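Local coordinates for protein putative exonuclease (Eubacterium rectale, PDB 3L0A) that is probably a hydrolase of the PDDEXK nuclease-like superfamily and binds a zinc ion, at residues D239-E242 against C246-H249; E37-E42 against G46-E51; K25-T30 against P226-V231; D152-K157 against V165-Y170. All blocks are in the same frame, centred on the assembly; numbering follows the deposited sequence.

How the contacts relate
Contacts 1, 2 and 3 adjoin one another on the same side of the chain's centre, while contact 4 lies about 20 Å, centre to centre, from contact 3. Contact 3 is the buried one, apolar throughout, joining helices 21-28 and 211-232. Contacts 1 and 2 are only partly buried and depend on polar chemistry: metal-bound thiolates and waters in the first, a helix end and a salt bridge in the second. The salt bridge from E37 OE1 to R227 NH2 (2.9 Å) ties contact 2 to contact 3. Contact 4 sets a small hairpin against a short helix near the surface, and K25 NZ reaches W168 O (2.8 Å) to link it with contact 3.

Contact 1: residues D239-E242 against C246-H249; sequences DRCE and CCRH. With ZN (zinc ion), chain B.
A four-cysteine zinc site brings C241 and C247 together, each giving its sulfur to the same metal. The ion sits 2.3 Å from C241 SG and 2.5 Å from C247 SG, and C36 and C244 supply the other two thiolates. The SG of C241 lies between its own backbone N and carbonyl carbon (chi1 70°), which turns it to the ion from the loop, while C247 presents its sulfur from helix 245-250. Cysteine suits both places because its soft, anionic sulfur makes strong bonds to zinc. C241, C244 and C247 form a CxxCxxC run, and C36, far off in sequence, completes the Cys4 site. The last thiolate of the run, C247 SG, also receives a weak hydrogen bond from the backbone N of E242 (3.1 Å, 145° at the hydrogen), which probably eases some of its negative charge. On another side, the CB of R240 packs against C247 SG at 3.5 Å. From there the extended arginine chain carries its guanidinium over to water 1, which lies at the group's edge, 2.6 Å from R240 NH1. The same water donates to E242 OE1 and to the carbonyl O of C247 (2.8 Å), so one molecule joins both side chains to the helix backbone. E242 OE1 also forms a salt bridge with R251, and F38 takes the R240 guanidinium in a cation-pi contact. A second water spans E242 O and R248 NH1, lying in the plane of that guanidinium, 2.9 Å from NH1.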
loop_
_atom_site.group_PDB
_atom_site.type_symbol
_atom_site.label_atom_id
_atom_site.label_comp_id
_atom_site.label_asym_id
_atom_site.label_seq_id
_atom_site.Cartn_x
_atom_site.Cartn_y
_atom_site.Cartn_z
ATOM N N ASP A 239 -3.385 -17.585 26.962
ATOM C CA ASP A 239 -4.390 -16.902 26.137
ATOM C C ASP A 239 -4.014 -16.931 24.650
ATOM O O ASP A 239 -2.850 -16.980 24.291
ATOM C CB ASP A 239 -4.551 -15.437 26.572
ATOM C CG ASP A 239 -5.067 -15.296 28.014
ATOM O OD1 ASP A 239 -5.855 -16.159 28.507
ATOM O OD2 ASP A 239 -4.673 -14.287 28.644
ATOM N N ARG A 240 -5.025 -16.865 23.798
ATOM C CA ARG A 240 -4.850 -16.783 22.352
ATOM C C ARG A 240 -5.219 -15.399 21.879
ATOM O O ARG A 240 -6.294 -14.918 22.206
ATOM C CB ARG A 240 -5.788 -17.773 21.680
ATOM C CG ARG A 240 -5.566 -19.209 22.070
ATOM C CD ARG A 240 -6.338 -20.144 21.155
ATOM N NE ARG A 240 -6.168 -21.558 21.523
ATOM C CZ ARG A 240 -6.597 -22.582 20.789
ATOM N NH1 ARG A 240 -7.243 -22.381 19.648
ATOM N NH2 ARG A 240 -6.408 -23.826 21.202
ATOM N N CYS A 241 -4.347 -14.757 21.091
ATOM C CA CYS A 241 -4.646 -13.434 20.570
ATOM C C CYS A 241 -5.758 -13.558 19.563
ATOM O O CYS A 241 -6.479 -12.603 19.317
ATOM C CB CYS A 241 -3.424 -12.781 19.922
ATOM S SG CYS A 241 -2.862 -13.525 18.352
ATOM N N GLU A 242 -5.882 -14.736 18.967
ATOM C CA GLU A 242 -6.861 -14.980 17.920
ATOM C C GLU A 242 -6.649 -14.079 16.686
ATOM O O GLU A 242 -7.539 -13.953 15.861
ATOM C CB GLU A 242 -8.310 -14.869 18.446
ATOM C CG GLU A 242 -8.689 -15.855 19.569
ATOM C CD GLU A 242 -8.895 -17.312 19.081
ATOM O OE1 GLU A 242 -8.683 -17.644 17.889
ATOM O OE2 GLU A 242 -9.271 -18.145 19.910
ATOM N N CYS A 246 -1.030 -18.949 13.754
ATOM C CA CYS A 246 -1.104 -20.111 14.683
ATOM C C CYS A 246 -2.492 -20.217 15.284
ATOM O O CYS A 246 -3.121 -21.261 15.232
ATOM C CB CYS A 246 -0.056 -20.007 15.820
ATOM S SG CYS A 246 -0.063 -21.351 17.016
ATOM N N CYS A 247 -2.968 -19.100 15.826
ATOM C CA CYS A 247 -4.329 -19.030 16.343
ATOM C C CYS A 247 -5.362 -19.478 15.316
ATOM O O CYS A 247 -6.276 -20.226 15.635
ATOM C CB CYS A 247 -4.639 -17.618 16.849
ATOM S SG CYS A 247 -4.223 -17.359 18.587
ATOM N N ARG A 248 -5.201 -19.040 14.076
ATOM C CA ARG A 248 -6.187 -19.321 13.045
ATOM C C ARG A 248 -6.152 -20.775 12.598
ATOM O O ARG A 248 -7.197 -21.376 12.357
ATOM C CB ARG A 248 -6.011 -18.391 11.837
ATOM C CG ARG A 248 -6.243 -16.891 12.150
ATOM C CD ARG A 248 -6.452 -16.059 10.913
ATOM N NE ARG A 248 -5.181 -15.598 10.393
ATOM C CZ ARG A 248 -4.522 -14.547 10.843
ATOM N NH1 ARG A 248 -4.988 -13.789 11.819
ATOM N NH2 ARG A 248 -3.367 -14.251 10.305
ATOM N N HIS A 249 -4.953 -21.322 12.459
ATOM C CA HIS A 249 -4.773 -22.750 12.155
ATOM C C HIS A 249 -5.424 -23.646 13.179
ATOM O O HIS A 249 -5.980 -24.672 12.848
ATOM C CB HIS A 249 -3.289 -23.111 12.105
ATOM C CG HIS A 249 -3.046 -24.543 11.751
ATOM N ND1 HIS A 249 -2.975 -24.981 10.446
ATOM C CD2 HIS A 249 -2.897 -25.643 12.529
ATOM C CE1 HIS A 249 -2.756 -26.285 10.436
ATOM N NE2 HIS A 249 -2.717 -26.715 11.687
HETATM ZN ZN ZN B . -2.316 -15.784 18.459
HETATM O O HOH W 1 -7.793 -20.429 17.994
HETATM O O HOH W 2 -7.597 -13.808 13.049
#

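Contact 2: residues E37-E42 against G46-E51; sequences EFYGME and GRWEDE
Y39 and W48 both swing their rings away from their own backbone N (chi1 167° and -173°), and so reach each other from helix 37-45 and the loop after it. Their rings meet obliquely, Y39 CE1 lying 3.8 Å from W48 CD1. A Schellman motif ends the helix, with G46 as its C-prime residue: the positive phi there would jam a side chain against the preceding carbonyl, which calls for glycine. The carbonyl O of E42 takes the R47 amide (3.0 Å) nearly along its C=O axis, and the W48 amide from above the carbonyl plane. The side chain of E42, bent at chi2, turns its carboxylate to R47 in a salt bridge. R47 NH2 gives E42 OE2 a straight bond (2.6 Å, 168°) on the syn lone pair, within the guanidinium plane, and R47 NE adds a weak one to E42 OE1, opposite charges paired across the turn. Tyrosine suits position 39 because its ring touches W48 while its hydroxyl extends to the acid of D50. A phenylalanine in place of Y39 would probably leave D50 OD2 without its phenol donor and the carboxylate freer to turn. D50 is gripped twice: W48 NE1 donates to OD1 (3.2 Å) from above the carboxylate plane, and Y39 OH donates to the syn lone pair of OD2 at 2.6 Å.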
loop_
_atom_site.group_PDB
_atom_site.type_symbol
_atom_site.label_atom_id
_atom_site.label_comp_id
_atom_site.label_asym_id
_atom_site.label_seq_id
_atom_site.Cartn_x
_atom_site.Cartn_y
_atom_site.Cartn_z
ATOM N N GLU A 37 0.281 -15.695 23.896
ATOM C CA GLU A 37 0.877 -16.716 24.775
ATOM C C GLU A 37 0.854 -18.129 24.145
ATOM O O GLU A 37 1.839 -18.870 24.195
ATOM C CB GLU A 37 0.156 -16.694 26.134
ATOM C CG GLU A 37 0.225 -15.317 26.806
ATOM C CD GLU A 37 -0.302 -15.260 28.233
ATOM O OE1 GLU A 37 -1.147 -16.085 28.592
ATOM O OE2 GLU A 37 0.140 -14.369 29.002
ATOM N N PHE A 38 -0.291 -18.466 23.565
ATOM C CA PHE A 38 -0.514 -19.699 22.832
ATOM C C PHE A 38 0.552 -19.901 21.762
ATOM O O PHE A 38 1.218 -20.919 21.744
ATOM C CB PHE A 38 -1.905 -19.606 22.210
ATOM C CG PHE A 38 -2.300 -20.801 21.397
ATOM C CD1 PHE A 38 -2.477 -22.042 21.999
ATOM C CD2 PHE A 38 -2.531 -20.686 20.040
ATOM C CE1 PHE A 38 -2.841 -23.146 21.238
ATOM C CE2 PHE A 38 -2.889 -21.778 19.281
ATOM C CZ PHE A 38 -3.041 -23.001 19.863
ATOM N N TYR A 39 0.719 -18.906 20.882
ATOM C CA TYR A 39 1.760 -18.944 19.861
ATOM C C TYR A 39 3.114 -19.278 20.446
ATOM O O TYR A 39 3.869 -20.083 19.893
ATOM C CB TYR A 39 1.821 -17.606 19.133
ATOM C CG TYR A 39 3.030 -17.367 18.247
ATOM C CD1 TYR A 39 3.184 -18.027 17.042
ATOM C CD2 TYR A 39 3.995 -16.444 18.613
ATOM C CE1 TYR A 39 4.297 -17.787 16.205
ATOM C CE2 TYR A 39 5.112 -16.169 17.781
ATOM C CZ TYR A 39 5.254 -16.847 16.585
ATOM O OH TYR A 39 6.352 -16.599 15.796
ATOM N N GLY A 40 3.400 -18.674 21.591
ATOM C CA GLY A 40 4.648 -18.905 22.266
ATOM C C GLY A 40 4.827 -20.315 22.796
ATOM O O GLY A 40 5.965 -20.826 22.841
HETATM N N MSE A 41 3.717 -20.915 23.221
HETATM C CA MSE A 41 3.729 -22.274 23.794
HETATM C C MSE A 41 3.733 -23.307 22.664
HETATM O O MSE A 41 4.442 -24.289 22.738
HETATM C CB MSE A 41 2.514 -22.490 24.701
HETATM C CG MSE A 41 2.577 -21.721 26.020
HETATM SE SE MSE A 41 4.008 -22.323 27.156
HETATM C CE MSE A 41 3.024 -23.795 27.971
ATOM N N GLU A 42 2.988 -23.057 21.584
ATOM C CA GLU A 42 3.056 -23.919 20.414
ATOM C C GLU A 42 4.447 -23.944 19.730
ATOM O O GLU A 42 4.881 -24.994 19.240
ATOM C CB GLU A 42 1.964 -23.522 19.430
ATOM C CG GLU A 42 0.580 -23.676 20.020
ATOM C CD GLU A 42 0.299 -25.089 20.437
ATOM O OE1 GLU A 42 0.085 -25.931 19.547
ATOM O OE2 GLU A 42 0.268 -25.373 21.659
ATOM N N GLY A 46 7.007 -27.396 19.692
ATOM C CA GLY A 46 7.335 -27.825 18.334
ATOM C C GLY A 46 6.117 -28.167 17.488
ATOM O O GLY A 46 6.227 -28.895 16.516
ATOM N N ARG A 47 4.952 -27.637 17.843
ATOM C CA ARG A 47 3.726 -27.910 17.080
ATOM C C ARG A 47 3.374 -26.782 16.121
ATOM O O ARG A 47 2.422 -26.901 15.350
ATOM C CB ARG A 47 2.567 -28.169 18.031
ATOM C CG ARG A 47 2.900 -29.227 19.042
ATOM C CD ARG A 47 1.677 -29.761 19.723
ATOM N NE ARG A 47 0.978 -28.690 20.409
ATOM C CZ ARG A 47 -0.061 -28.870 21.214
ATOM N NH1 ARG A 47 -0.533 -30.099 21.463
ATOM N NH2 ARG A 47 -0.638 -27.817 21.789
ATOM N N TRP A 48 4.144 -25.695 16.188
ATOM C CA TRP A 48 4.048 -24.595 15.253
ATOM C C TRP A 48 5.462 -24.128 14.904
ATOM O O TRP A 48 6.186 -23.706 15.815
ATOM C CB TRP A 48 3.251 -23.442 15.868
ATOM C CG TRP A 48 3.012 -22.383 14.877
ATOM C CD1 TRP A 48 3.675 -21.218 14.761
ATOM C CD2 TRP A 48 2.077 -22.423 13.803
ATOM N NE1 TRP A 48 3.211 -20.507 13.685
ATOM C CE2 TRP A 48 2.220 -21.234 13.082
ATOM C CE3 TRP A 48 1.117 -23.355 13.389
ATOM C CZ2 TRP A 48 1.450 -20.945 11.953
ATOM C CZ3 TRP A 48 0.348 -23.069 12.269
ATOM C CH2 TRP A 48 0.519 -21.869 11.567
ATOM N N GLU A 49 5.863 -24.248 13.623
ATOM C CA GLU A 49 7.071 -23.559 13.077
ATOM C C GLU A 49 6.602 -22.494 12.078
ATOM O O GLU A 49 5.747 -22.769 11.246
ATOM C CB GLU A 49 8.073 -24.537 12.410
ATOM N N ASP A 50 7.141 -21.279 12.177
ATOM C CA ASP A 50 6.773 -20.189 11.270
ATOM C C ASP A 50 7.249 -20.480 9.853
ATOM O O ASP A 50 8.343 -21.049 9.659
ATOM C CB ASP A 50 7.417 -18.854 11.708
ATOM C CG ASP A 50 6.861 -18.330 13.027
ATOM O OD1 ASP A 50 5.607 -18.408 13.169
ATOM O OD2 ASP A 50 7.671 -17.848 13.890
ATOM N N GLU A 51 6.428 -20.074 8.879
ATOM C CA GLU A 51 6.868 -19.933 7.479
ATOM C C GLU A 51 7.980 -18.872 7.494
ATOM O O GLU A 51 7.730 -17.726 7.929
ATOM C CB GLU A 51 5.706 -19.498 6.566
HETATM O O HOH W 3 0.240 -25.253 16.906
#

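Contact 3: residues K25-T30 against P226-V231; sequences KDFAGT and PRILRV
F27 lays its ring beneath I228, whose CG2 methyl sits over one face, 4.1 Å from F27 CD2. The other branch of the isoleucine works nearer the backbone, where I228 CG1 meets F27 CB at 3.8 Å. With the phenylalanine CG beside its backbone N (chi1 -70°), the ring is carried on past I228 to the next turn of the partner helix, and V231 CG1 approaches F27 CE1 at 4.1 Å. The side chains of F27 and V231 run antiparallel past one another, the valine coming to the ring obliquely. I228 and V231 stand three residues apart and so face F27 from successive turns. A28 adds a small methyl, its CB 4.4 Å from I228 CD1, where the helices come near. Here helix 21-28, near its end, packs on the long helix 211-232, two elements distant in sequence. M41 and L44 of helix 37-45 also touch F27, extending the apolar cluster toward the helix that follows. Branched aliphatic residues suit these places because their methyls pack against a flat ring. No hydrogen bond crosses between the segments, so the two helices are held to each other here by shape and by the exclusion of water.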
loop_
_atom_site.group_PDB
_atom_site.type_symbol
_atom_site.label_atom_id
_atom_site.label_comp_id
_atom_site.label_asym_id
_atom_site.label_seq_id
_atom_site.Cartn_x
_atom_site.Cartn_y
_atom_site.Cartn_z
ATOM N N LYS A 25 9.471 -11.870 23.621
ATOM C CA LYS A 25 8.580 -11.166 22.731
ATOM C C LYS A 25 7.402 -12.043 22.220
ATOM O O LYS A 25 6.293 -11.525 22.044
ATOM C CB LYS A 25 9.355 -10.554 21.547
ATOM C CG LYS A 25 10.299 -9.378 21.878
ATOM C CD LYS A 25 11.099 -8.984 20.641
ATOM C CE LYS A 25 11.827 -7.649 20.783
ATOM N NZ LYS A 25 12.279 -7.110 19.428
ATOM N N ASP A 26 7.628 -13.346 21.993
ATOM C CA ASP A 26 6.524 -14.254 21.605
ATOM C C ASP A 26 5.381 -14.085 22.613
ATOM O O ASP A 26 4.221 -13.821 22.249
ATOM C CB ASP A 26 6.958 -15.731 21.564
ATOM C CG ASP A 26 7.949 -16.064 20.419
ATOM O OD1 ASP A 26 7.962 -15.355 19.355
ATOM O OD2 ASP A 26 8.717 -17.067 20.601
ATOM N N PHE A 27 5.731 -14.169 23.892
ATOM C CA PHE A 27 4.755 -13.973 24.938
ATOM C C PHE A 27 4.339 -12.526 25.098
ATOM O O PHE A 27 3.137 -12.252 25.103
ATOM C CB PHE A 27 5.253 -14.547 26.255
ATOM C CG PHE A 27 5.311 -16.036 26.268
ATOM C CD1 PHE A 27 4.169 -16.780 26.542
ATOM C CD2 PHE A 27 6.486 -16.702 25.982
ATOM C CE1 PHE A 27 4.211 -18.187 26.558
ATOM C CE2 PHE A 27 6.552 -18.086 26.006
ATOM C CZ PHE A 27 5.413 -18.834 26.289
ATOM N N ALA A 28 5.291 -11.594 25.182
ATOM C CA ALA A 28 4.967 -10.225 25.635
ATOM C C ALA A 28 4.675 -9.216 24.536
ATOM O O ALA A 28 4.016 -8.198 24.797
ATOM C CB ALA A 28 6.036 -9.690 26.519
ATOM N N GLY A 29 5.164 -9.475 23.325
ATOM C CA GLY A 29 4.845 -8.639 22.161
ATOM C C GLY A 29 5.619 -7.318 22.138
ATOM O O GLY A 29 6.389 -6.987 23.048
ATOM N N THR A 30 5.394 -6.545 21.088
ATOM C CA THR A 30 5.996 -5.239 20.972
ATOM C C THR A 30 4.883 -4.327 20.470
ATOM O O THR A 30 3.793 -4.813 20.176
ATOM C CB THR A 30 7.168 -5.268 19.985
ATOM O OG1 THR A 30 6.689 -5.540 18.677
ATOM C CG2 THR A 30 8.189 -6.347 20.365
ATOM N N PRO A 226 6.745 -12.692 35.553
ATOM C CA PRO A 226 6.006 -13.670 36.379
ATOM C C PRO A 226 4.849 -14.339 35.609
ATOM O O PRO A 226 4.737 -15.562 35.603
ATOM C CB PRO A 226 5.501 -12.834 37.580
ATOM C CG PRO A 226 6.433 -11.634 37.657
ATOM C CD PRO A 226 6.893 -11.381 36.229
ATOM N N ARG A 227 4.032 -13.548 34.928
ATOM C CA ARG A 227 2.955 -14.118 34.119
ATOM C C ARG A 227 3.477 -15.090 33.049
ATOM O O ARG A 227 2.901 -16.172 32.863
ATOM C CB ARG A 227 2.154 -13.012 33.432
ATOM C CG ARG A 227 1.164 -13.515 32.371
ATOM C CD ARG A 227 0.120 -14.557 32.925
ATOM N NE ARG A 227 -0.819 -14.972 31.868
ATOM C CZ ARG A 227 -1.946 -15.674 32.038
ATOM N NH1 ARG A 227 -2.329 -16.085 33.240
ATOM N NH2 ARG A 227 -2.700 -15.964 30.983
ATOM N N ILE A 228 4.543 -14.683 32.340
ATOM C CA ILE A 228 5.247 -15.550 31.386
ATOM C C ILE A 228 5.656 -16.858 32.087
ATOM O O ILE A 228 5.274 -17.941 31.657
ATOM C CB ILE A 228 6.517 -14.845 30.731
ATOM C CG1 ILE A 228 6.104 -13.675 29.828
ATOM C CG2 ILE A 228 7.404 -15.848 29.930
ATOM C CD1 ILE A 228 7.204 -12.610 29.645
ATOM N N LEU A 229 6.405 -16.772 33.177
ATOM C CA LEU A 229 6.854 -17.998 33.851
ATOM C C LEU A 229 5.706 -18.943 34.223
ATOM O O LEU A 229 5.833 -20.170 34.105
ATOM C CB LEU A 229 7.714 -17.672 35.083
ATOM C CG LEU A 229 9.136 -17.268 34.694
ATOM C CD1 LEU A 229 9.834 -16.520 35.841
ATOM C CD2 LEU A 229 9.902 -18.528 34.255
ATOM N N ARG A 230 4.580 -18.386 34.649
ATOM C CA ARG A 230 3.396 -19.188 34.991
ATOM C C ARG A 230 2.946 -19.975 33.762
ATOM O O ARG A 230 2.738 -21.185 33.817
ATOM C CB ARG A 230 2.249 -18.296 35.519
ATOM C CG ARG A 230 2.254 -18.057 37.052
ATOM C CD ARG A 230 1.561 -16.733 37.483
ATOM N NE ARG A 230 0.128 -16.658 37.160
ATOM C CZ ARG A 230 -0.502 -15.529 36.839
ATOM N NH1 ARG A 230 0.165 -14.382 36.790
ATOM N NH2 ARG A 230 -1.795 -15.547 36.557
ATOM N N VAL A 231 2.821 -19.280 32.626
ATOM C CA VAL A 231 2.341 -19.934 31.398
ATOM C C VAL A 231 3.292 -21.058 30.859
ATOM O O VAL A 231 2.842 -22.168 30.553
ATOM C CB VAL A 231 2.019 -18.917 30.284
ATOM C CG1 VAL A 231 1.347 -19.625 29.138
ATOM C CG2 VAL A 231 1.123 -17.795 30.798
#

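Contact 4: residues D152-K157 against V165-Y170; sequences DLKWVK and VRYWGY
The side chain of K154 runs across Y167 almost perpendicular to it, the lysine's aliphatic part lying over one face of the tyrosine ring. The contact sets the small antiparallel hairpin of strands 154-156 and 160-162 against the short helix 164-167 that follows it. K154 CB makes a CH-pi contact, 3.9 Å from the ring centroid and 26° off the normal, and the chain then carries on so that CD reaches Y167 CZ at 3.9 Å. Lysine serves well near the surface, since its methylenes can cover an aromatic face while its ammonium group leads away. Y167 sets out toward the strand, and a chi1 of -177° carries the ring on in beneath K154. V156, two residues on and on the same side of the strand, meets the ring obliquely, its CG2 3.6 Å from Y167 CD2. The valine is buried and also touches Y31 and L162, a fitting place for a compact branched residue. Replacing Y167 by an alanine is likely to open a gap between hairpin and helix, leaving K154 and V156 without the ring they rest on. The helix closes in a Schellman motif whose C-prime residue, G169, has the positive phi that favours glycine, and Y170 N bonds to V165 O. At the ring's far end, Y167 OH lies 2.9 Å from water 4, which donates a weak bond to W155 O at 3.4 Å.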
loop_
_atom_site.group_PDB
_atom_site.type_symbol
_atom_site.label_atom_id
_atom_site.label_comp_id
_atom_site.label_asym_id
_atom_site.label_seq_id
_atom_site.Cartn_x
_atom_site.Cartn_y
_atom_site.Cartn_z
ATOM N N ASP A 152 11.676 6.411 9.443
ATOM C CA ASP A 152 10.226 6.357 9.551
ATOM C C ASP A 152 9.792 6.179 10.987
ATOM O O ASP A 152 10.275 5.283 11.689
ATOM C CB ASP A 152 9.623 5.251 8.698
ATOM C CG ASP A 152 9.466 5.646 7.202
ATOM O OD1 ASP A 152 9.740 6.788 6.763
ATOM O OD2 ASP A 152 9.060 4.770 6.442
ATOM N N LEU A 153 8.855 7.065 11.382
ATOM C CA LEU A 153 8.146 7.028 12.662
ATOM C C LEU A 153 6.800 6.340 12.463
ATOM O O LEU A 153 6.195 6.452 11.365
ATOM C CB LEU A 153 7.959 8.447 13.208
ATOM C CG LEU A 153 9.230 9.299 13.440
ATOM C CD1 LEU A 153 8.946 10.604 14.232
ATOM C CD2 LEU A 153 10.302 8.503 14.136
ATOM N N LYS A 154 6.336 5.615 13.486
ATOM C CA LYS A 154 5.029 4.935 13.441
ATOM C C LYS A 154 4.122 5.362 14.605
ATOM O O LYS A 154 4.564 5.509 15.754
ATOM C CB LYS A 154 5.179 3.401 13.406
ATOM C CG LYS A 154 5.951 2.885 12.180
ATOM C CD LYS A 154 5.439 1.522 11.652
ATOM C CE LYS A 154 6.397 0.814 10.621
ATOM N NZ LYS A 154 6.732 1.600 9.376
ATOM N N TRP A 155 2.851 5.570 14.274
ATOM C CA TRP A 155 1.845 6.034 15.222
ATOM C C TRP A 155 1.462 4.916 16.178
ATOM O O TRP A 155 1.152 3.812 15.741
ATOM C CB TRP A 155 0.591 6.489 14.466
ATOM C CG TRP A 155 -0.462 7.019 15.360
ATOM C CD1 TRP A 155 -1.578 6.359 15.793
ATOM C CD2 TRP A 155 -0.492 8.310 15.970
ATOM N NE1 TRP A 155 -2.310 7.176 16.628
ATOM C CE2 TRP A 155 -1.655 8.374 16.758
ATOM C CE3 TRP A 155 0.356 9.420 15.928
ATOM C CZ2 TRP A 155 -1.994 9.504 17.495
ATOM C CZ3 TRP A 155 0.021 10.544 16.662
ATOM C CH2 TRP A 155 -1.143 10.579 17.435
ATOM N N VAL A 156 1.486 5.199 17.469
ATOM C CA VAL A 156 1.015 4.245 18.470
ATOM C C VAL A 156 -0.113 4.924 19.246
ATOM O O VAL A 156 0.025 6.092 19.673
ATOM C CB VAL A 156 2.146 3.764 19.422
ATOM C CG1 VAL A 156 1.572 3.143 20.672
ATOM C CG2 VAL A 156 3.059 2.789 18.712
ATOM N N LYS A 157 -1.212 4.177 19.409
ATOM C CA LYS A 157 -2.429 4.691 20.031
ATOM C C LYS A 157 -2.201 5.136 21.469
ATOM O O LYS A 157 -1.667 4.378 22.290
ATOM C CB LYS A 157 -3.566 3.659 19.958
ATOM C CG LYS A 157 -4.920 4.212 20.387
ATOM C CD LYS A 157 -6.047 3.150 20.306
ATOM C CE LYS A 157 -7.019 3.268 21.508
ATOM N NZ LYS A 157 -8.081 2.201 21.527
ATOM N N VAL A 165 13.263 1.928 17.200
ATOM C CA VAL A 165 13.875 1.199 18.344
ATOM C C VAL A 165 12.858 0.896 19.404
ATOM O O VAL A 165 12.702 -0.244 19.847
ATOM C CB VAL A 165 14.989 2.004 19.018
ATOM C CG1 VAL A 165 15.631 1.187 20.152
ATOM C CG2 VAL A 165 16.015 2.426 17.993
ATOM N N ARG A 166 12.161 1.924 19.857
ATOM C CA ARG A 166 11.121 1.687 20.853
ATOM C C ARG A 166 9.932 0.948 20.252
ATOM O O ARG A 166 9.323 0.106 20.926
ATOM C CB ARG A 166 10.678 3.002 21.482
ATOM C CG ARG A 166 11.676 3.524 22.492
ATOM C CD ARG A 166 11.162 4.781 23.142
ATOM N NE ARG A 166 11.252 5.900 22.243
ATOM C CZ ARG A 166 11.026 7.158 22.588
ATOM N NH1 ARG A 166 10.694 7.474 23.832
ATOM N NH2 ARG A 166 11.153 8.114 21.680
ATOM N N TYR A 167 9.591 1.236 18.999
ATOM C CA TYR A 167 8.394 0.587 18.391
ATOM C C TYR A 167 8.539 -0.923 18.262
ATOM O O TYR A 167 7.586 -1.658 18.497
ATOM C CB TYR A 167 8.038 1.217 17.021
ATOM C CG TYR A 167 6.750 0.682 16.315
ATOM C CD1 TYR A 167 6.814 -0.410 15.485
ATOM C CD2 TYR A 167 5.522 1.314 16.461
ATOM C CE1 TYR A 167 5.736 -0.882 14.844
ATOM C CE2 TYR A 167 4.387 0.860 15.765
ATOM C CZ TYR A 167 4.510 -0.254 14.964
ATOM O OH TYR A 167 3.437 -0.824 14.284
ATOM N N TRP A 168 9.729 -1.399 17.889
ATOM C CA TRP A 168 9.931 -2.829 17.669
ATOM C C TRP A 168 10.593 -3.518 18.859
ATOM O O TRP A 168 10.977 -4.692 18.783
ATOM C CB TRP A 168 10.756 -3.066 16.400
ATOM C CG TRP A 168 10.005 -2.805 15.130
ATOM C CD1 TRP A 168 10.215 -1.778 14.251
ATOM C CD2 TRP A 168 8.947 -3.597 14.584
ATOM N NE1 TRP A 168 9.356 -1.869 13.208
ATOM C CE2 TRP A 168 8.548 -2.973 13.386
ATOM C CE3 TRP A 168 8.293 -4.769 15.003
ATOM C CZ2 TRP A 168 7.516 -3.484 12.570
ATOM C CZ3 TRP A 168 7.229 -5.285 14.197
ATOM C CH2 TRP A 168 6.867 -4.638 12.997
ATOM N N GLY A 169 10.727 -2.800 19.964
ATOM C CA GLY A 169 11.269 -3.408 21.177
ATOM C C GLY A 169 12.761 -3.734 21.108
ATOM O O GLY A 169 13.213 -4.655 21.762
ATOM N N TYR A 170 13.535 -3.016 20.309
ATOM C CA TYR A 170 14.986 -3.219 20.338
ATOM C C TYR A 170 15.582 -2.598 21.582
ATOM O O TYR A 170 16.758 -2.840 21.918
ATOM C CB TYR A 170 15.670 -2.707 19.066
ATOM C CG TYR A 170 15.129 -3.400 17.811
ATOM C CD1 TYR A 170 14.911 -4.787 17.778
ATOM C CD2 TYR A 170 14.843 -2.670 16.655
ATOM C CE1 TYR A 170 14.370 -5.419 16.599
ATOM C CE2 TYR A 170 14.332 -3.284 15.519
ATOM C CZ TYR A 170 14.109 -4.657 15.497
ATOM O OH TYR A 170 13.642 -5.220 14.350
HETATM O O HOH W 4 2.021 1.535 13.316
#